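Local structure of putative Nitroreductase (Anabaena variabilis ATCC 29413, 3EO7) at residues 114-125 with 137-147. The protein binds flavin mononucleotide and is probably an oxidoreductase of the nitroreductase family. Sequence-based numbering, arbitrary orientation.
Sequences VSRGTPLLSPGL and HYWESDVWQSL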
ATOM      1  N   VAL A 114     -18.677   0.658  -5.783  1.00 15.24           N
ATOM      2  CA  VAL A 114     -19.495   0.931  -6.981  1.00 14.68           C
ATOM      3  C   VAL A 114     -20.288  -0.329  -7.274  1.00 15.15           C
ATOM      4  O   VAL A 114     -19.717  -1.408  -7.361  1.00 17.19           O
ATOM      5  CB  VAL A 114     -18.662   1.355  -8.190  1.00 17.47           C
ATOM      6  CG1 VAL A 114     -19.570   1.586  -9.420  1.00 17.97           C
ATOM      7  CG2 VAL A 114     -17.878   2.610  -7.873  1.00 17.96           C
ATOM      8  N   SER A 115     -21.608  -0.191  -7.388  1.00 15.28           N
ATOM      9  CA  SER A 115     -22.464  -1.341  -7.678  1.00 16.16           C
ATOM     10  C   SER A 115     -23.017  -1.312  -9.091  1.00 16.69           C
ATOM     11  O   SER A 115     -23.591  -0.316  -9.538  1.00 18.04           O
ATOM     12  CB  SER A 115     -23.618  -1.402  -6.700  1.00 15.85           C
ATOM     13  OG  SER A 115     -24.520  -2.474  -7.044  1.00 15.64           O
ATOM     14  N   ARG A 116     -22.906  -2.437  -9.762  1.00 16.66           N
ATOM     15  CA  ARG A 116     -23.512  -2.622 -11.063  1.00 17.08           C
ATOM     16  C   ARG A 116     -25.038  -2.717 -10.950  1.00 18.66           C
ATOM     17  O   ARG A 116     -25.750  -2.524 -11.946  1.00 20.49           O
ATOM     18  CB  ARG A 116     -22.981  -3.903 -11.686  1.00 16.73           C
ATOM     19  CG  ARG A 116     -23.296  -4.042 -13.179  1.00 17.25           C
ATOM     20  CD  ARG A 116     -22.436  -5.156 -13.730  1.00 19.66           C
ATOM     21  NE  ARG A 116     -22.504  -5.186 -15.192  1.00 20.37           N
ATOM     22  CZ  ARG A 116     -21.728  -5.945 -15.958  1.00 23.02           C
ATOM     23  NH1 ARG A 116     -20.832  -6.732 -15.413  1.00 17.88           N
ATOM     24  NH2 ARG A 116     -21.832  -5.893 -17.276  1.00 24.82           N
ATOM     25  N   GLY A 117     -25.533  -3.107  -9.769  1.00 19.60           N
ATOM     26  CA  GLY A 117     -26.959  -3.273  -9.528  1.00 22.99           C
ATOM     27  C   GLY A 117     -27.259  -4.753  -9.480  1.00 23.90           C
ATOM     28  O   GLY A 117     -27.233  -5.429 -10.504  1.00 23.05           O
ATOM     29  N   THR A 118     -27.474  -5.264  -8.279  1.00 25.10           N
ATOM     30  CA  THR A 118     -27.765  -6.676  -8.075  1.00 28.49           C
ATOM     31  C   THR A 118     -29.035  -6.761  -7.257  1.00 26.44           C
ATOM     32  O   THR A 118     -29.492  -5.749  -6.733  1.00 23.24           O
ATOM     33  CB  THR A 118     -26.610  -7.368  -7.302  1.00 28.65           C
ATOM     34  OG1 THR A 118     -26.637  -7.013  -5.910  1.00 30.15           O
ATOM     35  CG2 THR A 118     -25.257  -7.002  -7.901  1.00 36.38           C
ATOM     36  N   PRO A 119     -29.589  -7.971  -7.094  1.00 31.23           N
ATOM     37  CA  PRO A 119     -30.819  -8.062  -6.299  1.00 30.76           C
ATOM     38  C   PRO A 119     -30.576  -7.688  -4.846  1.00 29.75           C
ATOM     39  O   PRO A 119     -31.519  -7.344  -4.161  1.00 28.37           O
ATOM     40  CB  PRO A 119     -31.254  -9.540  -6.440  1.00 33.15           C
ATOM     41  CG  PRO A 119     -30.415 -10.105  -7.542  1.00 33.31           C
ATOM     42  CD  PRO A 119     -29.144  -9.295  -7.570  1.00 33.92           C
ATOM     43  N   LEU A 120     -29.330  -7.733  -4.378  1.00 28.47           N
ATOM     44  CA  LEU A 120     -29.040  -7.308  -3.003  1.00 29.50           C
ATOM     45  C   LEU A 120     -28.480  -5.891  -2.867  1.00 27.83           C
ATOM     46  O   LEU A 120     -28.726  -5.234  -1.849  1.00 27.64           O
ATOM     47  CB  LEU A 120     -28.079  -8.280  -2.327  1.00 32.23           C
ATOM     48  CG  LEU A 120     -28.674  -9.625  -1.900  1.00 33.38           C
ATOM     49  CD1 LEU A 120     -27.631 -10.376  -1.093  1.00 35.23           C
ATOM     50  CD2 LEU A 120     -29.939  -9.440  -1.071  1.00 35.97           C
ATOM     51  N   LEU A 121     -27.729  -5.430  -3.876  1.00 23.29           N
ATOM     52  CA  LEU A 121     -27.033  -4.131  -3.810  1.00 21.96           C
ATOM     53  C   LEU A 121     -27.441  -3.211  -4.968  1.00 17.59           C
ATOM     54  O   LEU A 121     -26.988  -3.385  -6.101  1.00 21.01           O
ATOM     55  CB  LEU A 121     -25.508  -4.362  -3.828  1.00 22.68           C
ATOM     56  CG  LEU A 121     -24.606  -3.166  -3.554  1.00 24.29           C
ATOM     57  CD1 LEU A 121     -24.788  -2.694  -2.153  1.00 23.38           C
ATOM     58  CD2 LEU A 121     -23.124  -3.505  -3.841  1.00 23.31           C
ATOM     59  N   SER A 122     -28.248  -2.204  -4.643  1.00 18.19           N
ATOM     60  CA  SER A 122     -28.746  -1.237  -5.628  1.00 19.48           C
ATOM     61  C   SER A 122     -27.589  -0.646  -6.390  1.00 18.07           C
ATOM     62  O   SER A 122     -26.486  -0.539  -5.854  1.00 18.87           O
ATOM     63  CB  SER A 122     -29.488  -0.080  -4.947  1.00 20.28           C
ATOM     64  OG  SER A 122     -30.592  -0.556  -4.250  1.00 35.59           O
ATOM     65  N   PRO A 123     -27.832  -0.241  -7.641  1.00 18.93           N
ATOM     66  CA  PRO A 123     -26.728   0.335  -8.398  1.00 17.06           C
ATOM     67  C   PRO A 123     -26.292   1.681  -7.886  1.00 16.12           C
ATOM     68  O   PRO A 123     -27.057   2.379  -7.200  1.00 17.05           O
ATOM     69  CB  PRO A 123     -27.342   0.543  -9.786  1.00 17.72           C
ATOM     70  CG  PRO A 123     -28.778   0.639  -9.571  1.00 21.44           C
ATOM     71  CD  PRO A 123     -29.072  -0.290  -8.440  1.00 20.26           C
ATOM     72  N   GLY A 124     -25.067   2.058  -8.242  1.00 15.45           N
ATOM     73  CA  GLY A 124     -24.590   3.379  -7.943  1.00 13.69           C
ATOM     74  C   GLY A 124     -23.364   3.439  -7.068  1.00 15.21           C
ATOM     75  O   GLY A 124     -22.537   2.522  -7.069  1.00 17.29           O
ATOM     76  N   LEU A 125     -23.281   4.542  -6.325  1.00 16.45           N
ATOM     77  CA  LEU A 125     -22.117   4.898  -5.545  1.00 14.20           C
ATOM     78  C   LEU A 125     -22.334   4.843  -4.051  1.00 14.84           C
ATOM     79  O   LEU A 125     -23.318   5.350  -3.524  1.00 14.61           O
ATOM     80  CB  LEU A 125     -21.667   6.321  -5.919  1.00 16.51           C
ATOM     81  CG  LEU A 125     -21.560   6.583  -7.423  1.00 19.09           C
ATOM     82  CD1 LEU A 125     -21.314   8.119  -7.643  1.00 20.27           C
ATOM     83  CD2 LEU A 125     -20.503   5.680  -8.081  1.00 19.68           C
ATOM     84  N   HIS A 137     -25.120   5.252   0.550  1.00 16.80           N
ATOM     85  CA  HIS A 137     -25.488   5.148  -0.847  1.00 16.42           C
ATOM     86  C   HIS A 137     -25.848   6.551  -1.280  1.00 17.79           C
ATOM     87  O   HIS A 137     -26.975   6.993  -1.128  1.00 20.97           O
ATOM     88  CB  HIS A 137     -26.633   4.173  -0.986  1.00 15.34           C
ATOM     89  CG  HIS A 137     -26.972   3.792  -2.388  1.00 16.97           C
ATOM     90  ND1 HIS A 137     -28.200   3.265  -2.738  1.00 20.59           N
ATOM     91  CD2 HIS A 137     -26.248   3.840  -3.529  1.00 14.62           C
ATOM     92  CE1 HIS A 137     -28.202   2.980  -4.030  1.00 19.74           C
ATOM     93  NE2 HIS A 137     -27.035   3.339  -4.538  1.00 18.97           N
ATOM     94  N   TYR A 138     -24.867   7.267  -1.805  1.00 17.95           N
ATOM     95  CA  TYR A 138     -25.093   8.663  -2.114  1.00 17.24           C
ATOM     96  C   TYR A 138     -25.523   8.947  -3.527  1.00 18.66           C
ATOM     97  O   TYR A 138     -25.829  10.090  -3.830  1.00 20.14           O
ATOM     98  CB  TYR A 138     -23.893   9.508  -1.741  1.00 18.64           C
ATOM     99  CG  TYR A 138     -22.639   9.320  -2.545  1.00 18.60           C
ATOM    100  CD1 TYR A 138     -21.688   8.383  -2.169  1.00 14.47           C
ATOM    101  CD2 TYR A 138     -22.338  10.168  -3.608  1.00 17.46           C
ATOM    102  CE1 TYR A 138     -20.492   8.232  -2.897  1.00 20.02           C
ATOM    103  CE2 TYR A 138     -21.151  10.023  -4.352  1.00 21.01           C
ATOM    104  CZ  TYR A 138     -20.225   9.051  -3.977  1.00 21.31           C
ATOM    105  OH  TYR A 138     -19.022   8.905  -4.658  1.00 17.82           O
ATOM    106  N   TRP A 139     -25.528   7.940  -4.392  1.00 19.05           N
ATOM    107  CA  TRP A 139     -25.960   8.147  -5.774  1.00 20.22           C
ATOM    108  C   TRP A 139     -26.528   6.857  -6.294  1.00 21.39           C
ATOM    109  O   TRP A 139     -25.871   5.831  -6.238  1.00 16.83           O
ATOM    110  CB  TRP A 139     -24.805   8.618  -6.651  1.00 21.63           C
ATOM    111  CG  TRP A 139     -25.229   8.942  -8.033  1.00 28.21           C
ATOM    112  CD1 TRP A 139     -25.003   8.220  -9.146  1.00 35.02           C
ATOM    113  CD2 TRP A 139     -26.020  10.060  -8.425  1.00 29.39           C
ATOM    114  NE1 TRP A 139     -25.570   8.835 -10.229  1.00 35.65           N
ATOM    115  CE2 TRP A 139     -26.204   9.970  -9.809  1.00 32.09           C
ATOM    116  CE3 TRP A 139     -26.567  11.144  -7.737  1.00 35.82           C
ATOM    117  CZ2 TRP A 139     -26.919  10.924 -10.533  1.00 38.66           C
ATOM    118  CZ3 TRP A 139     -27.281  12.091  -8.451  1.00 39.08           C
ATOM    119  CH2 TRP A 139     -27.454  11.971  -9.836  1.00 36.15           C
ATOM    120  N   GLU A 140     -27.803   6.878  -6.671  1.00 18.87           N
ATOM    121  CA  GLU A 140     -28.406   5.689  -7.248  1.00 24.63           C
ATOM    122  C   GLU A 140     -28.721   5.931  -8.720  1.00 24.99           C
ATOM    123  O   GLU A 140     -29.651   6.679  -9.059  1.00 30.03           O
ATOM    124  CB  GLU A 140     -29.672   5.246  -6.514  1.00 27.49           C
ATOM    125  CG  GLU A 140     -30.182   3.925  -7.144  1.00 31.75           C
ATOM    126  CD  GLU A 140     -31.303   3.258  -6.369  1.00 35.79           C
ATOM    127  OE1 GLU A 140     -31.597   3.664  -5.208  1.00 45.22           O
ATOM    128  OE2 GLU A 140     -31.880   2.306  -6.949  1.00 42.36           O
ATOM    129  N   SER A 141     -27.924   5.335  -9.579  1.00 25.56           N
ATOM    130  CA  SER A 141     -28.115   5.348 -11.016  1.00 28.73           C
ATOM    131  C   SER A 141     -27.189   4.271 -11.565  1.00 27.02           C
ATOM    132  O   SER A 141     -26.314   3.776 -10.855  1.00 28.03           O
ATOM    133  CB  SER A 141     -27.782   6.706 -11.659  1.00 30.62           C
ATOM    134  OG  SER A 141     -26.380   6.859 -11.822  1.00 38.60           O
ATOM    135  N   ASP A 142     -27.363   3.868 -12.818  0.50 27.93           N
ATOM    136  CA  ASP A 142     -26.466   2.839 -13.348  0.50 26.69           C
ATOM    137  C   ASP A 142     -25.236   3.507 -13.931  0.50 26.02           C
ATOM    138  O   ASP A 142     -25.276   4.086 -15.022  0.50 24.14           O
ATOM    139  CB  ASP A 142     -27.103   1.920 -14.383  0.50 29.83           C
ATOM    140  CG  ASP A 142     -26.301   0.640 -14.559  0.50 31.66           C
ATOM    141  OD1 ASP A 142     -26.064  -0.044 -13.537  0.50 33.43           O
ATOM    142  OD2 ASP A 142     -25.910   0.300 -15.689  0.50 34.25           O
ATOM    143  N   VAL A 143     -24.134   3.342 -13.210  1.00 22.44           N
ATOM    144  CA  VAL A 143     -22.858   3.980 -13.493  1.00 21.26           C
ATOM    145  C   VAL A 143     -21.823   2.995 -14.047  1.00 16.17           C
ATOM    146  O   VAL A 143     -20.705   3.396 -14.389  1.00 18.25           O
ATOM    147  CB  VAL A 143     -22.258   4.588 -12.204  1.00 22.00           C
ATOM    148  CG1 VAL A 143     -23.184   5.680 -11.594  1.00 23.77           C
ATOM    149  CG2 VAL A 143     -21.951   3.503 -11.174  1.00 18.89           C
ATOM    150  N   TRP A 144     -22.193   1.722 -14.179  1.00 16.84           N
ATOM    151  CA  TRP A 144     -21.205   0.698 -14.547  1.00 16.63           C
ATOM    152  C   TRP A 144     -20.549   0.948 -15.905  1.00 17.27           C
ATOM    153  O   TRP A 144     -19.311   0.874 -16.026  1.00 16.38           O
ATOM    154  CB  TRP A 144     -21.822  -0.708 -14.486  1.00 17.47           C
ATOM    155  CG  TRP A 144     -20.815  -1.778 -14.329  1.00 16.07           C
ATOM    156  CD1 TRP A 144     -20.343  -2.599 -15.289  1.00 17.05           C
ATOM    157  CD2 TRP A 144     -20.101  -2.103 -13.135  1.00 16.55           C
ATOM    158  NE1 TRP A 144     -19.421  -3.458 -14.768  1.00 19.10           N
ATOM    159  CE2 TRP A 144     -19.255  -3.175 -13.437  1.00 17.14           C
ATOM    160  CE3 TRP A 144     -20.132  -1.620 -11.828  1.00 17.53           C
ATOM    161  CZ2 TRP A 144     -18.443  -3.781 -12.483  1.00 19.51           C
ATOM    162  CZ3 TRP A 144     -19.325  -2.215 -10.886  1.00 16.80           C
ATOM    163  CH2 TRP A 144     -18.484  -3.278 -11.216  1.00 19.35           C
ATOM    164  N   GLN A 145     -21.356   1.252 -16.917  1.00 17.96           N
ATOM    165  CA  GLN A 145     -20.798   1.516 -18.230  1.00 18.73           C
ATOM    166  C   GLN A 145     -19.800   2.679 -18.207  1.00 16.00           C
ATOM    167  O   GLN A 145     -18.752   2.609 -18.872  1.00 16.03           O
ATOM    168  CB  GLN A 145     -21.876   1.719 -19.283  1.00 19.67           C
ATOM    169  CG  GLN A 145     -21.263   1.883 -20.656  1.00 22.25           C
ATOM    170  CD  GLN A 145     -22.277   1.863 -21.748  1.00 34.90           C
ATOM    171  OE1 GLN A 145     -23.244   1.105 -21.696  1.00 35.81           O
ATOM    172  NE2 GLN A 145     -22.057   2.685 -22.763  1.00 37.14           N
ATOM    173  N   SER A 146     -20.112   3.735 -17.454  0.50 17.74           N
ATOM    174  CA  SER A 146     -19.189   4.876 -17.321  0.50 17.66           C
ATOM    175  C   SER A 146     -17.857   4.423 -16.693  0.50 17.91           C
ATOM    176  O   SER A 146     -16.780   4.901 -17.071  0.50 17.23           O
ATOM    177  CB  SER A 146     -19.808   6.041 -16.529  0.50 19.18           C
ATOM    178  OG  SER A 146     -20.111   5.697 -15.184  0.50 21.66           O
ATOM    179  N   LEU A 147     -17.933   3.508 -15.733  1.00 17.14           N
ATOM    180  CA  LEU A 147     -16.731   2.977 -15.101  1.00 15.54           C
ATOM    181  C   LEU A 147     -15.956   2.136 -16.113  1.00 15.08           C
ATOM    182  O   LEU A 147     -14.733   2.219 -16.194  1.00 14.60           O
ATOM    183  CB  LEU A 147     -17.066   2.173 -13.834  1.00 17.20           C
ATOM    184  CG  LEU A 147     -15.820   1.658 -13.077  1.00 17.78           C
ATOM    185  CD1 LEU A 147     -14.815   2.795 -12.692  1.00 15.50           C
ATOM    186  CD2 LEU A 147     -16.314   0.896 -11.841  1.00 17.27           C
TER
HETATM  187  O   HOH W   1     -24.198   0.825 -12.111  1.00 24.37           O
HETATM  188  O   HOH W   2     -32.756  -0.193  -6.352  1.00 55.05           O
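L125 and W139 form an antiparallel hydrogen-bonded pair where strands 124-129 and 134-139 make a beta hairpin, with L125 N donating to W139 O at 2.9 Å. The hairpin belongs to an antiparallel sheet in a nitroreductase-family part of the chain, and the contact is structural packing away from the FMN site. A classic beta bulge sits here: Y138 and W139 both face L125, and Y138 N gives L125 O a weak bond. After the bulge, residues 140-143 run past P123 and G124 to helix 144-150. CB of L125 lies over one face of the Y138 ring, 3.9 Å from its centroid. L125 CD1 packs on W139 CB. The Y138 ring is brought over L125 by a first torsion of 69°, which sets CG between the backbone N and the carbonyl carbon. Its hydroxyl bonds L222 O. G124 has no CB; one here would clash with W139 O. The H137 ring reaches across beside it, and NE2 donates to P123 O at 2.8 Å. P123 O lies near the imidazole plane, but NE2 stands well above the carbonyl plane.

At the other end, R116 lies extended over one face of the W144 indole. R116 CD is 3.5 Å from the centroid of the five-membered ring of W144, only 7° off the normal. The guanidinium is nearly parallel to the indole, 13° between planes; NH2 forms a salt bridge with E158 and NH1 a hydrogen bond with T160 O. W144 NE1 bonds L157 O. An alanine in place of W144 would probably leave the R116 chain without its flat support and L157 O without this donor. Beside the indole, V114 CG1 meets V143 CG2 at 3.5 Å, and L147 CD2 adds to this apolar patch. A water joins the two segments: it donates to S115 O and accepts from V143 N at 2.7 Å.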